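Local coordinates for enoyl-CoA hydratase (Thermus thermophilus, PDB 1WZ8), which probably catalyses the reversible addition of water to the double bond of 2-enoyl-CoA thioesters, as a hexameric member of the crotonase family, at the interface of chains A and B. Sequence-based numbering; all coordinates share one arbitrary frame. Chains: chain A/B, enoyl-CoA hydratase.

Contact 1: the interface of chains A and B. Residues chain A 220-221, 224; chain B 152-153, 157, 231, 235.
The indole nitrogen NE1 of A:Trp224 donates a hydrogen bond of 2.7 Å to the backbone carbonyl oxygen O of B:Val153. The bond is bent at its hydrogen (140°), although the oxygen lies near the indole plane and the donor arrives in the carbonyl plane. B:Val153 sits in the short helix 152-155, and the residue four places on, B:Pro157, cannot offer an amide hydrogen, which may be why this oxygen is available to the indole; tryptophan brings an N-H and a broad packing surface together. B:Pro157 lies against one indole face, its CG 3.6 Å from the centroid of the five-membered ring of A:Trp224. Its CB stands 3.7 Å from the centroid of the six-membered ring of A:Trp224. Over the opposite face, more loosely placed, the imidazole of B:His231 meets the pyrrole ring edge-to-face, its plane turned 57° from it. With CG anti to its carbonyl carbon (chi1 -82°), the indole reaches from helix 211-226 out to B:Pro157. One turn back, the small methyl CB of A:Ala220 allows close approach to helix 229-241, meeting CB of B:Ser235 at 3.7 Å. Branched B:Val153 divides its work: CG1 lies near NE1 of A:Trp224, while CG2 packs 3.9 Å from CD2 of A:Leu221. A water joins the two backbones, 2.9 Å from O of A:Ala220 and 2.6 Å from O of B:His231.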
# COMPACT_ATOMS: atom_id res chain seq x y z
N ALA A 220 -3.28 -15.11 6.67
CA ALA A 220 -2.11 -14.37 6.25
C ALA A 220 -2.07 -14.18 4.74
O ALA A 220 -1.76 -13.09 4.26
CB ALA A 220 -0.84 -15.08 6.73
N LEU A 221 -2.38 -15.23 3.98
CA LEU A 221 -2.39 -15.10 2.53
C LEU A 221 -3.46 -14.12 2.07
O LEU A 221 -3.22 -13.32 1.16
CB LEU A 221 -2.64 -16.46 1.86
CG LEU A 221 -1.52 -17.50 1.83
CD1 LEU A 221 -2.08 -18.82 1.32
CD2 LEU A 221 -0.38 -17.04 0.92
N TRP A 224 -3.26 -10.35 1.18
CA TRP A 224 -2.86 -9.86 -0.13
C TRP A 224 -4.09 -9.26 -0.80
O TRP A 224 -4.02 -8.21 -1.43
CB TRP A 224 -2.29 -10.97 -1.01
CG TRP A 224 -0.86 -11.27 -0.73
CD1 TRP A 224 -0.35 -12.03 0.29
CD2 TRP A 224 0.28 -10.79 -1.47
NE1 TRP A 224 1.02 -12.05 0.24
CE2 TRP A 224 1.43 -11.30 -0.83
CE3 TRP A 224 0.43 -9.99 -2.60
CZ2 TRP A 224 2.72 -11.02 -1.29
CZ3 TRP A 224 1.72 -9.71 -3.06
CH2 TRP A 224 2.85 -10.23 -2.41
N ALA B 152 6.47 -18.32 2.14
CA ALA B 152 5.31 -18.45 1.25
C ALA B 152 4.42 -17.23 1.10
O ALA B 152 3.99 -16.92 -0.01
CB ALA B 152 4.47 -19.66 1.67
N VAL B 153 4.13 -16.56 2.20
CA VAL B 153 3.26 -15.39 2.12
C VAL B 153 3.96 -14.19 1.49
O VAL B 153 3.31 -13.31 0.93
CB VAL B 153 2.71 -15.04 3.53
CG1 VAL B 153 1.88 -13.77 3.47
CG2 VAL B 153 1.84 -16.19 4.02
N PRO B 157 2.48 -15.53 -3.80
CA PRO B 157 1.45 -14.79 -4.54
C PRO B 157 1.95 -14.10 -5.81
O PRO B 157 1.29 -14.16 -6.85
CB PRO B 157 0.93 -13.79 -3.50
CG PRO B 157 1.04 -14.57 -2.23
CD PRO B 157 2.43 -15.19 -2.36
N HIS B 231 2.98 -8.30 5.69
CA HIS B 231 2.20 -9.51 5.41
C HIS B 231 3.03 -10.74 5.75
O HIS B 231 2.56 -11.68 6.40
CB HIS B 231 1.82 -9.57 3.93
CG HIS B 231 0.96 -8.43 3.47
ND1 HIS B 231 1.35 -7.11 3.59
CD2 HIS B 231 -0.25 -8.42 2.87
CE1 HIS B 231 0.41 -6.34 3.08
NE2 HIS B 231 -0.57 -7.10 2.63
N SER B 235 2.74 -13.55 8.93
CA SER B 235 2.61 -14.99 8.71
C SER B 235 3.66 -15.72 9.55
O SER B 235 3.39 -16.78 10.11
CB SER B 235 2.78 -15.35 7.23
OG SER B 235 4.12 -15.18 6.78
O HOH W 1 -0.09 -11.75 6.27

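Contact 2: the interface of chains A and B. Residues chain A 206, 213-214, 217-218; chain B 142, 170-171.
The flat group here is the backbone carbonyl of B:Leu170 rather than a ring, and CD2 of A:Leu214 rests 3.5 Å from its oxygen O. CD2 of A:Leu206 sits over one face of the peptide group, 4.0 Å from O of B:Leu170, whereas CD2 of A:Leu214 comes in at a shallow tilt. The same CD2 of A:Leu214 meets CD1 of B:Leu142 at 3.5 Å, a carbon contact tighter than usual in which the two side chains run obliquely to one another. Leucine suits such a position because its forked end can touch several neighbours: CD1 of B:Leu142 also reaches the methyl CB of A:Ala213. The threonine A:Thr217 turns its methyl CG2 to B:Leu170, 3.8 Å from CD2, the two side chains running antiparallel. Its chi1 of -59° holds CG2 anti to the backbone N and sends the hydroxyl OG1 back to its own helix, where it donates a 2.8 Å hydrogen bond to O of A:Ala213. The hydroxyl is thereby bonded within its own helix even where it packs beside CD2 of B:Leu142. At the far end, CD2 of A:Leu206 meets CD2 of B:Leu171 at 3.7 Å, the side chains nearly perpendicular. The cluster joins helices 195-207 and 211-226 of chain A to helix 141-144 and the C-terminal end of helix 162-171 in chain B.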
# COMPACT_ATOMS: atom_id res chain seq x y z
N LEU A 206 -8.48 -31.20 3.59
CA LEU A 206 -8.33 -29.98 4.37
C LEU A 206 -8.86 -30.19 5.78
O LEU A 206 -8.27 -29.70 6.75
CB LEU A 206 -9.09 -28.84 3.70
CG LEU A 206 -8.47 -28.33 2.39
CD1 LEU A 206 -9.47 -27.49 1.63
CD2 LEU A 206 -7.21 -27.53 2.70
N ALA A 213 -3.32 -24.01 12.14
CA ALA A 213 -2.32 -23.67 11.13
C ALA A 213 -2.98 -23.29 9.81
O ALA A 213 -2.53 -22.37 9.13
CB ALA A 213 -1.36 -24.84 10.93
N LEU A 214 -4.05 -23.99 9.44
CA LEU A 214 -4.75 -23.68 8.19
C LEU A 214 -5.42 -22.30 8.29
O LEU A 214 -5.36 -21.51 7.35
CB LEU A 214 -5.81 -24.75 7.89
CG LEU A 214 -5.27 -26.07 7.33
CD1 LEU A 214 -6.33 -27.15 7.40
CD2 LEU A 214 -4.79 -25.86 5.90
N THR A 217 -2.70 -19.65 8.04
CA THR A 217 -2.10 -19.57 6.71
C THR A 217 -3.08 -18.89 5.75
O THR A 217 -2.68 -18.02 4.96
CB THR A 217 -1.73 -20.97 6.17
OG1 THR A 217 -0.81 -21.60 7.07
CG2 THR A 217 -1.07 -20.86 4.81
N LYS A 218 -4.35 -19.28 5.82
CA LYS A 218 -5.36 -18.69 4.96
C LYS A 218 -5.46 -17.20 5.27
O LYS A 218 -5.47 -16.37 4.37
CB LYS A 218 -6.73 -19.34 5.18
CG LYS A 218 -7.89 -18.52 4.60
CD LYS A 218 -9.22 -19.24 4.70
CE LYS A 218 -10.35 -18.34 4.19
NZ LYS A 218 -11.63 -19.07 4.05
N LEU B 142 2.30 -27.11 6.77
CA LEU B 142 1.00 -27.64 7.19
C LEU B 142 1.10 -29.10 7.62
O LEU B 142 0.36 -29.55 8.50
CB LEU B 142 -0.03 -27.48 6.07
CG LEU B 142 -0.67 -26.09 5.93
CD1 LEU B 142 -1.53 -25.79 7.15
CD2 LEU B 142 0.41 -25.03 5.76
N LEU B 170 -1.85 -24.91 1.28
CA LEU B 170 -2.84 -25.43 2.22
C LEU B 170 -2.91 -26.95 2.23
O LEU B 170 -3.25 -27.55 3.25
CB LEU B 170 -4.22 -24.85 1.91
CG LEU B 170 -4.37 -23.33 2.05
CD1 LEU B 170 -5.80 -22.92 1.73
CD2 LEU B 170 -3.99 -22.91 3.47
N LEU B 171 -2.59 -27.56 1.09
CA LEU B 171 -2.65 -29.02 0.96
C LEU B 171 -1.31 -29.74 1.04
O LEU B 171 -1.26 -30.97 1.06
CB LEU B 171 -3.32 -29.40 -0.36
CG LEU B 171 -4.83 -29.19 -0.44
CD1 LEU B 171 -5.32 -29.53 -1.84
CD2 LEU B 171 -5.51 -30.07 0.60

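Contact 1 and contact 2 lie about 12 Å apart, measured between the centres of their C-alpha atoms, and share helix 211-226 of chain A. Contact 2 uses its first half, contact 1 its later turns, so one helix is held along much of its length. On chain B the elements differ: helices 152-155, 157-160 and 229-241 serve contact 1, helices 141-144 and 162-171 contact 2. A directional, water-assisted site thus adjoins an aliphatic one. The interface is not an exact two-fold; crotonases commonly form hexamers as dimers of trimers, so it may be the contact within a trimer, though these two chains alone do not show it.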